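Local coordinates for tumor necrosis factor receptor superfamily member 16 (Rattus norvegicus, PDB 4F42), which is the low-affinity neurotrophin receptor p75NTR, whose intracellular death domain probably relays signals by binding partner proteins inside the cell, at residues T24-A29 with H38-T43. Sequence-based numbering, arbitrary orientation.
Sequences TWRHLA and HIDSFT
I39 points toward the helix holding W25, R26 and A29. CG2, anti to the backbone N, rests on W25 CZ3 at 3.7 Å and sits over the centre of one face of the R26 guanidinium; CD1, at the end of an extended chain, reaches A29 CB at 3.9 Å. F42 CB also packs against W25 CZ3. On the partly exposed flank R26 makes a salt bridge with D40. Its NH2 gives a nearly straight bond (160°) to D40 OD1 at 2.7 Å, while NH1 adds a weak one to the same oxygen. OD1 lies in the guanidinium plane, yet the carboxylate is turned 36° from it. This is the packing of two consecutive helices, 24-32 and 36-41, in the all-helical death-domain fold, with helix 48-56 touching W25 through P48 and V49, A29 through L52 and F42 through A51. T43 CG2 closes in at the edges of both flat groups, 3.6 Å from R26 NH1 and 3.9 Å from W25 CH2. An alanine at R26 would probably cost D40 this salt bridge and leave I39 CG2 and one face of the W25 ring less covered. Behind this first shell, chi1 (-55°) lays R26 CG over the centre of one indole face, 3.5 Å above its plane, and the bend at chi3 then swings the guanidinium to D40. T43 OG1 bonds back to D40 O at 2.6 Å, which fixes the threonine's rotation.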
ATOM      1  N   THR A  24       4.648  -7.402  -4.523  1.00 24.88           N
ATOM      2  CA  THR A  24       4.086  -7.209  -3.187  1.00 23.72           C
ATOM      3  C   THR A  24       2.854  -6.286  -3.194  1.00 23.09           C
ATOM      4  O   THR A  24       1.882  -6.534  -2.471  1.00 22.75           O
ATOM      5  CB  THR A  24       5.152  -6.716  -2.188  1.00 23.66           C
ATOM      6  OG1 THR A  24       6.352  -7.483  -2.355  1.00 24.04           O
ATOM      7  CG2 THR A  24       4.667  -6.889  -0.767  1.00 23.46           C
ATOM      8  N   TRP A  25       2.881  -5.250  -4.035  1.00 22.42           N
ATOM      9  CA  TRP A  25       1.751  -4.322  -4.146  1.00 21.71           C
ATOM     10  C   TRP A  25       0.482  -5.031  -4.627  1.00 21.81           C
ATOM     11  O   TRP A  25      -0.623  -4.712  -4.176  1.00 21.75           O
ATOM     12  CB  TRP A  25       2.093  -3.125  -5.043  1.00 21.36           C
ATOM     13  CG  TRP A  25       2.218  -3.449  -6.500  1.00 20.25           C
ATOM     14  CD1 TRP A  25       3.313  -3.956  -7.133  1.00 19.44           C
ATOM     15  CD2 TRP A  25       1.208  -3.292  -7.509  1.00 19.36           C
ATOM     16  NE1 TRP A  25       3.053  -4.122  -8.469  1.00 19.55           N
ATOM     17  CE2 TRP A  25       1.770  -3.717  -8.729  1.00 18.86           C
ATOM     18  CE3 TRP A  25      -0.115  -2.825  -7.499  1.00 18.53           C
ATOM     19  CZ2 TRP A  25       1.056  -3.695  -9.929  1.00 18.24           C
ATOM     20  CZ3 TRP A  25      -0.824  -2.809  -8.690  1.00 17.74           C
ATOM     21  CH2 TRP A  25      -0.238  -3.243  -9.888  1.00 18.24           C
ATOM     22  N   ARG A  26       0.649  -5.994  -5.532  1.00 21.53           N
ATOM     23  CA  ARG A  26      -0.471  -6.830  -5.989  1.00 21.63           C
ATOM     24  C   ARG A  26      -1.068  -7.660  -4.845  1.00 21.13           C
ATOM     25  O   ARG A  26      -2.283  -7.708  -4.675  1.00 21.51           O
ATOM     26  CB  ARG A  26      -0.044  -7.729  -7.157  1.00 21.43           C
ATOM     27  CG  ARG A  26       0.568  -6.965  -8.344  1.00 22.87           C
ATOM     28  CD  ARG A  26       0.868  -7.878  -9.528  1.00 24.87           C
ATOM     29  NE  ARG A  26      -0.358  -8.546  -9.964  1.00 28.89           N
ATOM     30  CZ  ARG A  26      -1.106  -8.166 -11.001  1.00 29.59           C
ATOM     31  NH1 ARG A  26      -0.747  -7.128 -11.756  1.00 29.45           N
ATOM     32  NH2 ARG A  26      -2.212  -8.837 -11.290  1.00 29.46           N
ATOM     33  N   HIS A  27      -0.210  -8.291  -4.051  1.00 20.65           N
ATOM     34  CA  HIS A  27      -0.656  -9.100  -2.914  1.00 20.22           C
ATOM     35  C   HIS A  27      -1.416  -8.222  -1.921  1.00 19.87           C
ATOM     36  O   HIS A  27      -2.500  -8.585  -1.456  1.00 19.37           O
ATOM     37  CB  HIS A  27       0.534  -9.804  -2.236  1.00 20.10           C
ATOM     38  CG  HIS A  27       1.479 -10.465  -3.199  1.00 19.79           C
ATOM     39  ND1 HIS A  27       2.837 -10.542  -2.977  1.00 19.11           N
ATOM     40  CD2 HIS A  27       1.261 -11.058  -4.399  1.00 18.19           C
ATOM     41  CE1 HIS A  27       3.412 -11.169  -3.990  1.00 18.92           C
ATOM     42  NE2 HIS A  27       2.476 -11.494  -4.864  1.00 17.70           N
ATOM     43  N   LEU A  28      -0.848  -7.052  -1.635  1.00 19.55           N
ATOM     44  CA  LEU A  28      -1.463  -6.077  -0.732  1.00 19.33           C
ATOM     45  C   LEU A  28      -2.803  -5.573  -1.253  1.00 19.26           C
ATOM     46  O   LEU A  28      -3.782  -5.510  -0.507  1.00 19.65           O
ATOM     47  CB  LEU A  28      -0.511  -4.906  -0.486  1.00 19.16           C
ATOM     48  CG  LEU A  28      -1.029  -3.691   0.270  1.00 19.28           C
ATOM     49  CD1 LEU A  28      -1.346  -4.061   1.707  1.00 19.33           C
ATOM     50  CD2 LEU A  28       0.017  -2.599   0.222  1.00 19.44           C
ATOM     51  N   ALA A  29      -2.845  -5.213  -2.533  1.00 19.16           N
ATOM     52  CA  ALA A  29      -4.072  -4.738  -3.141  1.00 19.08           C
ATOM     53  C   ALA A  29      -5.186  -5.776  -2.991  1.00 19.08           C
ATOM     54  O   ALA A  29      -6.313  -5.425  -2.652  1.00 19.28           O
ATOM     55  CB  ALA A  29      -3.847  -4.394  -4.580  1.00 19.16           C
ATOM     56  N   HIS A  38      -8.964  -5.043 -11.675  1.00 19.32           N
ATOM     57  CA  HIS A  38      -8.786  -3.716 -11.087  1.00 18.99           C
ATOM     58  C   HIS A  38      -7.288  -3.489 -10.805  1.00 19.10           C
ATOM     59  O   HIS A  38      -6.733  -2.451 -11.184  1.00 19.21           O
ATOM     60  CB  HIS A  38      -9.621  -3.598  -9.810  1.00 18.54           C
ATOM     61  CG  HIS A  38      -9.919  -2.194  -9.381  1.00 17.71           C
ATOM     62  ND1 HIS A  38      -9.186  -1.103  -9.800  1.00 17.96           N
ATOM     63  CD2 HIS A  38     -10.851  -1.711  -8.520  1.00 15.98           C
ATOM     64  CE1 HIS A  38      -9.672  -0.009  -9.238  1.00 16.72           C
ATOM     65  NE2 HIS A  38     -10.681  -0.351  -8.454  1.00 14.61           N
ATOM     66  N   ILE A  39      -6.641  -4.466 -10.162  1.00 18.98           N
ATOM     67  CA  ILE A  39      -5.185  -4.432  -9.933  1.00 18.66           C
ATOM     68  C   ILE A  39      -4.425  -4.293 -11.254  1.00 18.80           C
ATOM     69  O   ILE A  39      -3.572  -3.416 -11.392  1.00 18.96           O
ATOM     70  CB  ILE A  39      -4.681  -5.688  -9.169  1.00 18.48           C
ATOM     71  CG1 ILE A  39      -5.425  -5.837  -7.841  1.00 19.03           C
ATOM     72  CG2 ILE A  39      -3.178  -5.614  -8.936  1.00 18.22           C
ATOM     73  CD1 ILE A  39      -5.081  -7.085  -7.053  1.00 18.66           C
ATOM     74  N   ASP A  40      -4.740  -5.155 -12.218  1.00 18.94           N
ATOM     75  CA  ASP A  40      -4.141  -5.086 -13.550  1.00 19.34           C
ATOM     76  C   ASP A  40      -4.290  -3.697 -14.187  1.00 19.20           C
ATOM     77  O   ASP A  40      -3.425  -3.281 -14.942  1.00 19.72           O
ATOM     78  CB  ASP A  40      -4.740  -6.145 -14.489  1.00 19.67           C
ATOM     79  CG  ASP A  40      -4.316  -7.571 -14.142  1.00 21.00           C
ATOM     80  OD1 ASP A  40      -3.263  -7.768 -13.489  1.00 22.10           O
ATOM     81  OD2 ASP A  40      -5.051  -8.504 -14.540  1.00 22.08           O
ATOM     82  N   SER A  41      -5.368  -2.979 -13.869  1.00 18.75           N
ATOM     83  CA  SER A  41      -5.579  -1.632 -14.393  1.00 18.18           C
ATOM     84  C   SER A  41      -4.499  -0.641 -13.952  1.00 18.34           C
ATOM     85  O   SER A  41      -4.277   0.373 -14.630  1.00 18.37           O
ATOM     86  CB  SER A  41      -6.959  -1.101 -14.005  1.00 18.10           C
ATOM     87  OG  SER A  41      -6.918  -0.385 -12.776  1.00 18.06           O
ATOM     88  N   PHE A  42      -3.833  -0.923 -12.828  1.00 17.89           N
ATOM     89  CA  PHE A  42      -2.820   0.001 -12.289  1.00 17.61           C
ATOM     90  C   PHE A  42      -1.468  -0.227 -12.927  1.00 17.89           C
ATOM     91  O   PHE A  42      -0.569   0.602 -12.794  1.00 17.94           O
ATOM     92  CB  PHE A  42      -2.699  -0.096 -10.760  1.00 17.30           C
ATOM     93  CG  PHE A  42      -3.855   0.514 -10.013  1.00 15.91           C
ATOM     94  CD1 PHE A  42      -4.028   1.891  -9.969  1.00 16.05           C
ATOM     95  CD2 PHE A  42      -4.763  -0.290  -9.340  1.00 14.94           C
ATOM     96  CE1 PHE A  42      -5.111   2.463  -9.282  1.00 15.10           C
ATOM     97  CE2 PHE A  42      -5.836   0.270  -8.642  1.00 14.26           C
ATOM     98  CZ  PHE A  42      -6.012   1.646  -8.618  1.00 13.41           C
ATOM     99  N   THR A  43      -1.324  -1.351 -13.623  1.00 18.22           N
ATOM    100  CA  THR A  43      -0.070  -1.676 -14.292  1.00 18.69           C
ATOM    101  C   THR A  43       0.198  -0.738 -15.466  1.00 18.60           C
ATOM    102  O   THR A  43       1.318  -0.668 -15.962  1.00 18.53           O
ATOM    103  CB  THR A  43      -0.030  -3.137 -14.788  1.00 18.90           C
ATOM    104  OG1 THR A  43      -0.962  -3.316 -15.865  1.00 18.90           O
ATOM    105  CG2 THR A  43      -0.343  -4.105 -13.646  1.00 19.71           C
TER